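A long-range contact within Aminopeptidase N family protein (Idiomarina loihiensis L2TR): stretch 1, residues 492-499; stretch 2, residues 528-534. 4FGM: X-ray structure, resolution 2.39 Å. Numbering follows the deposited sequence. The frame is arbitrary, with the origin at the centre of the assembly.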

ATOM      1  N   LYS A 492     -22.925  -5.022   3.411  1.00 46.53           N
ATOM      2  CA  LYS A 492     -22.647  -4.653   4.787  1.00 49.98           C
ATOM      3  C   LYS A 492     -23.977  -4.795   5.527  1.00 47.54           C
ATOM      4  O   LYS A 492     -24.915  -4.025   5.287  1.00 43.42           O
ATOM      5  CB  LYS A 492     -22.137  -3.206   4.841  1.00 60.73           C
ATOM      6  CG  LYS A 492     -22.107  -2.577   6.224  1.00 70.96           C
ATOM      7  CD  LYS A 492     -21.323  -3.412   7.212  1.00 82.37           C
ATOM      8  CE  LYS A 492     -21.375  -2.787   8.598  1.00 88.64           C
ATOM      9  NZ  LYS A 492     -21.283  -3.820   9.668  1.00 86.99           N
ATOM     10  N   ALA A 493     -24.058  -5.791   6.407  1.00 46.82           N
ATOM     11  CA  ALA A 493     -25.276  -6.060   7.172  1.00 42.58           C
ATOM     12  C   ALA A 493     -25.366  -5.292   8.479  1.00 45.97           C
ATOM     13  O   ALA A 493     -24.370  -5.085   9.162  1.00 47.58           O
ATOM     14  CB  ALA A 493     -25.394  -7.549   7.452  1.00 42.60           C
ATOM     15  N   SER A 494     -26.579  -4.884   8.824  1.00 47.70           N
ATOM     16  CA  SER A 494     -26.835  -4.146  10.054  1.00 46.15           C
ATOM     17  C   SER A 494     -28.304  -4.375  10.369  1.00 44.94           C
ATOM     18  O   SER A 494     -29.030  -4.954   9.569  1.00 52.20           O
ATOM     19  CB  SER A 494     -26.590  -2.647   9.850  1.00 42.92           C
ATOM     20  OG  SER A 494     -27.635  -2.073   9.078  1.00 51.64           O
ATOM     21  N   PRO A 495     -28.766  -3.919  11.536  1.00 44.69           N
ATOM     22  CA  PRO A 495     -30.173  -4.106  11.899  1.00 42.95           C
ATOM     23  C   PRO A 495     -31.105  -3.410  10.901  1.00 43.98           C
ATOM     24  O   PRO A 495     -32.271  -3.783  10.751  1.00 48.66           O
ATOM     25  CB  PRO A 495     -30.254  -3.474  13.283  1.00 48.81           C
ATOM     26  CG  PRO A 495     -28.871  -3.647  13.824  1.00 48.68           C
ATOM     27  CD  PRO A 495     -28.019  -3.294  12.638  1.00 44.82           C
ATOM     28  N   GLN A 496     -30.578  -2.398  10.221  1.00 41.74           N
ATOM     29  CA  GLN A 496     -31.364  -1.639   9.263  1.00 45.92           C
ATOM     30  C   GLN A 496     -31.456  -2.302   7.888  1.00 43.05           C
ATOM     31  O   GLN A 496     -32.243  -1.882   7.040  1.00 42.39           O
ATOM     32  CB  GLN A 496     -30.790  -0.222   9.128  1.00 46.42           C
ATOM     33  CG  GLN A 496     -31.023   0.683  10.338  1.00 51.97           C
ATOM     34  CD  GLN A 496     -30.153   0.330  11.544  1.00 69.59           C
ATOM     35  OE1 GLN A 496     -30.666   0.051  12.632  1.00 76.69           O
ATOM     36  NE2 GLN A 496     -28.835   0.353  11.358  1.00 66.47           N
ATOM     37  N   GLY A 497     -30.664  -3.343   7.664  1.00 38.72           N
ATOM     38  CA  GLY A 497     -30.705  -4.009   6.377  1.00 46.21           C
ATOM     39  C   GLY A 497     -29.328  -4.377   5.854  1.00 45.74           C
ATOM     40  O   GLY A 497     -28.335  -4.278   6.568  1.00 46.56           O
ATOM     41  N   LEU A 498     -29.277  -4.798   4.595  1.00 39.22           N
ATOM     42  CA  LEU A 498     -28.028  -5.194   3.958  1.00 36.04           C
ATOM     43  C   LEU A 498     -27.633  -4.157   2.903  1.00 38.89           C
ATOM     44  O   LEU A 498     -28.254  -4.091   1.841  1.00 42.68           O
ATOM     45  CB  LEU A 498     -28.198  -6.562   3.283  1.00 38.63           C
ATOM     46  CG  LEU A 498     -28.877  -7.699   4.060  1.00 43.50           C
ATOM     47  CD1 LEU A 498     -28.967  -8.933   3.170  1.00 37.72           C
ATOM     48  CD2 LEU A 498     -28.100  -8.007   5.332  1.00 39.73           C
ATOM     49  N   ASP A 499     -26.623  -3.341   3.197  1.00 39.60           N
ATOM     50  CA  ASP A 499     -26.166  -2.339   2.237  1.00 37.87           C
ATOM     51  C   ASP A 499     -25.268  -2.999   1.193  1.00 40.99           C
ATOM     52  O   ASP A 499     -24.195  -3.505   1.511  1.00 44.63           O
ATOM     53  CB  ASP A 499     -25.422  -1.208   2.952  1.00 40.50           C
ATOM     54  CG  ASP A 499     -26.367  -0.151   3.500  1.00 54.52           C
ATOM     55  OD1 ASP A 499     -27.039   0.526   2.690  1.00 63.75           O
ATOM     56  OD2 ASP A 499     -26.449  -0.000   4.735  1.00 59.13           O
ATOM     57  N   ALA A 528     -34.500  -8.496   6.614  1.00 38.76           N
ATOM     58  CA  ALA A 528     -33.108  -8.861   6.395  1.00 37.48           C
ATOM     59  C   ALA A 528     -32.190  -8.052   7.303  1.00 38.71           C
ATOM     60  O   ALA A 528     -32.200  -6.826   7.269  1.00 42.77           O
ATOM     61  CB  ALA A 528     -32.738  -8.624   4.931  1.00 39.77           C
ATOM     62  N   THR A 529     -31.388  -8.732   8.109  1.00 37.52           N
ATOM     63  CA  THR A 529     -30.475  -8.042   9.010  1.00 36.82           C
ATOM     64  C   THR A 529     -29.188  -8.838   9.113  1.00 47.60           C
ATOM     65  O   THR A 529     -29.031  -9.867   8.459  1.00 45.12           O
ATOM     66  CB  THR A 529     -31.046  -7.936  10.438  1.00 40.66           C
ATOM     67  OG1 THR A 529     -31.176  -9.249  10.990  1.00 46.32           O
ATOM     68  CG2 THR A 529     -32.404  -7.263  10.438  1.00 43.55           C
ATOM     69  N   GLU A 530     -28.277  -8.354   9.949  1.00 50.94           N
ATOM     70  CA  GLU A 530     -27.010  -9.024  10.175  1.00 51.51           C
ATOM     71  C   GLU A 530     -27.341 -10.349  10.847  1.00 49.54           C
ATOM     72  O   GLU A 530     -26.745 -11.385  10.553  1.00 53.26           O
ATOM     73  CB  GLU A 530     -26.140  -8.181  11.108  1.00 60.32           C
ATOM     74  CG  GLU A 530     -24.699  -8.643  11.220  1.00 78.06           C
ATOM     75  CD  GLU A 530     -23.842  -7.678  12.023  1.00 97.37           C
ATOM     76  OE1 GLU A 530     -22.598  -7.808  11.983  1.00 99.40           O
ATOM     77  OE2 GLU A 530     -24.412  -6.789  12.697  1.00102.16           O
ATOM     78  N   GLN A 531     -28.321 -10.291  11.743  1.00 51.01           N
ATOM     79  CA  GLN A 531     -28.779 -11.441  12.509  1.00 57.55           C
ATOM     80  C   GLN A 531     -29.517 -12.496  11.698  1.00 48.87           C
ATOM     81  O   GLN A 531     -29.328 -13.687  11.911  1.00 47.71           O
ATOM     82  CB  GLN A 531     -29.713 -10.979  13.633  1.00 69.43           C
ATOM     83  CG  GLN A 531     -29.094 -10.055  14.667  1.00 80.75           C
ATOM     84  CD  GLN A 531     -28.109 -10.767  15.570  1.00 90.70           C
ATOM     85  OE1 GLN A 531     -26.984 -11.070  15.170  1.00 92.94           O
ATOM     86  NE2 GLN A 531     -28.531 -11.048  16.799  1.00 90.12           N
ATOM     87  N   SER A 532     -30.348 -12.061  10.761  1.00 47.47           N
ATOM     88  CA  SER A 532     -31.151 -13.007   9.994  1.00 53.76           C
ATOM     89  C   SER A 532     -30.709 -13.439   8.603  1.00 52.19           C
ATOM     90  O   SER A 532     -31.157 -14.477   8.122  1.00 56.99           O
ATOM     91  CB  SER A 532     -32.586 -12.478   9.888  1.00 53.53           C
ATOM     92  OG  SER A 532     -32.643 -11.322   9.069  1.00 55.86           O
ATOM     93  N   VAL A 533     -29.831 -12.680   7.956  1.00 45.89           N
ATOM     94  CA  VAL A 533     -29.456 -13.019   6.588  1.00 48.61           C
ATOM     95  C   VAL A 533     -28.959 -14.439   6.326  1.00 52.59           C
ATOM     96  O   VAL A 533     -29.340 -15.048   5.324  1.00 55.44           O
ATOM     97  CB  VAL A 533     -28.442 -12.000   6.010  1.00 51.87           C
ATOM     98  CG1 VAL A 533     -27.080 -12.151   6.681  1.00 40.49           C
ATOM     99  CG2 VAL A 533     -28.351 -12.176   4.501  1.00 50.41           C
ATOM    100  N   LYS A 534     -28.125 -14.980   7.203  1.00 56.08           N
ATOM    101  CA  LYS A 534     -27.625 -16.340   7.000  1.00 59.36           C
ATOM    102  C   LYS A 534     -28.682 -17.420   7.316  1.00 58.46           C
ATOM    103  O   LYS A 534     -28.737 -18.454   6.649  1.00 57.90           O
ATOM    104  CB  LYS A 534     -26.359 -16.541   7.827  1.00 67.62           C
ATOM    105  CG  LYS A 534     -25.307 -15.479   7.518  1.00 86.26           C
ATOM    106  CD  LYS A 534     -24.022 -15.690   8.301  1.00 96.38           C
ATOM    107  CE  LYS A 534     -23.273 -16.928   7.827  1.00100.69           C
ATOM    108  NZ  LYS A 534     -22.061 -17.192   8.651  1.00 99.25           N
TER

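A tight β-hairpin can pack against a segment that leads into a helix without a single hydrogen bond passing between them. Here Lys492 pairs with Asp499 through both backbone bonds (Lys492 N to Asp499 O, 2.7 Å; Asp499 N to Lys492 O, 2.8 Å), while its side chain starts away from stretch 2. Ala493, by contrast, points toward it. Its CB lies 3.5 Å from Glu530 CA and 3.8 Å from Glu530 CB, and so small a side chain lets the two backbones approach to 4.6 Å between the CA atoms of Ala493 and Glu530.

Ser494 turns its side chain away and meets the partner through its carbonyl. Ser494 O accepts the turn-closing bond from Gly497 N (3.0 Å) and also makes a CA-H···O contact with Thr529 CA at 3.5 Å. Its OG accepts a bond from Gln496 N (3.2 Å), bracing the type I turn. Pro495, whose ring suits the phi of -61° at this corner, contributes its carbonyl: Pro495 O lies 3.5 Å from Thr529 CG2. Gln496 faces away and adds almost nothing.

Gly497 adopts a phi of 138° and psi of -170°, where a CB would be jammed against the preceding carbonyl oxygen. Its CA sits 3.3 Å from Ala528 O in a nearly straight CA-H···O contact (167° at the hydrogen).

Leu498 is the largest contributor from the hairpin. It leaves the backbone sideways, but its end comes nearer: CG lies 4.1 Å from Ala528 CB, CD1 3.6 Å from Val533 CG2, and CD2 3.8 Å from Thr529 O. That last oxygen is already bonded to Val533 N (3.0 Å), so an apolar neighbour leaves it no unmet need. Leu498, Ala528 and Val533 are all buried. Across the whole contact, the two stretches bury 356 Å², both sides summed.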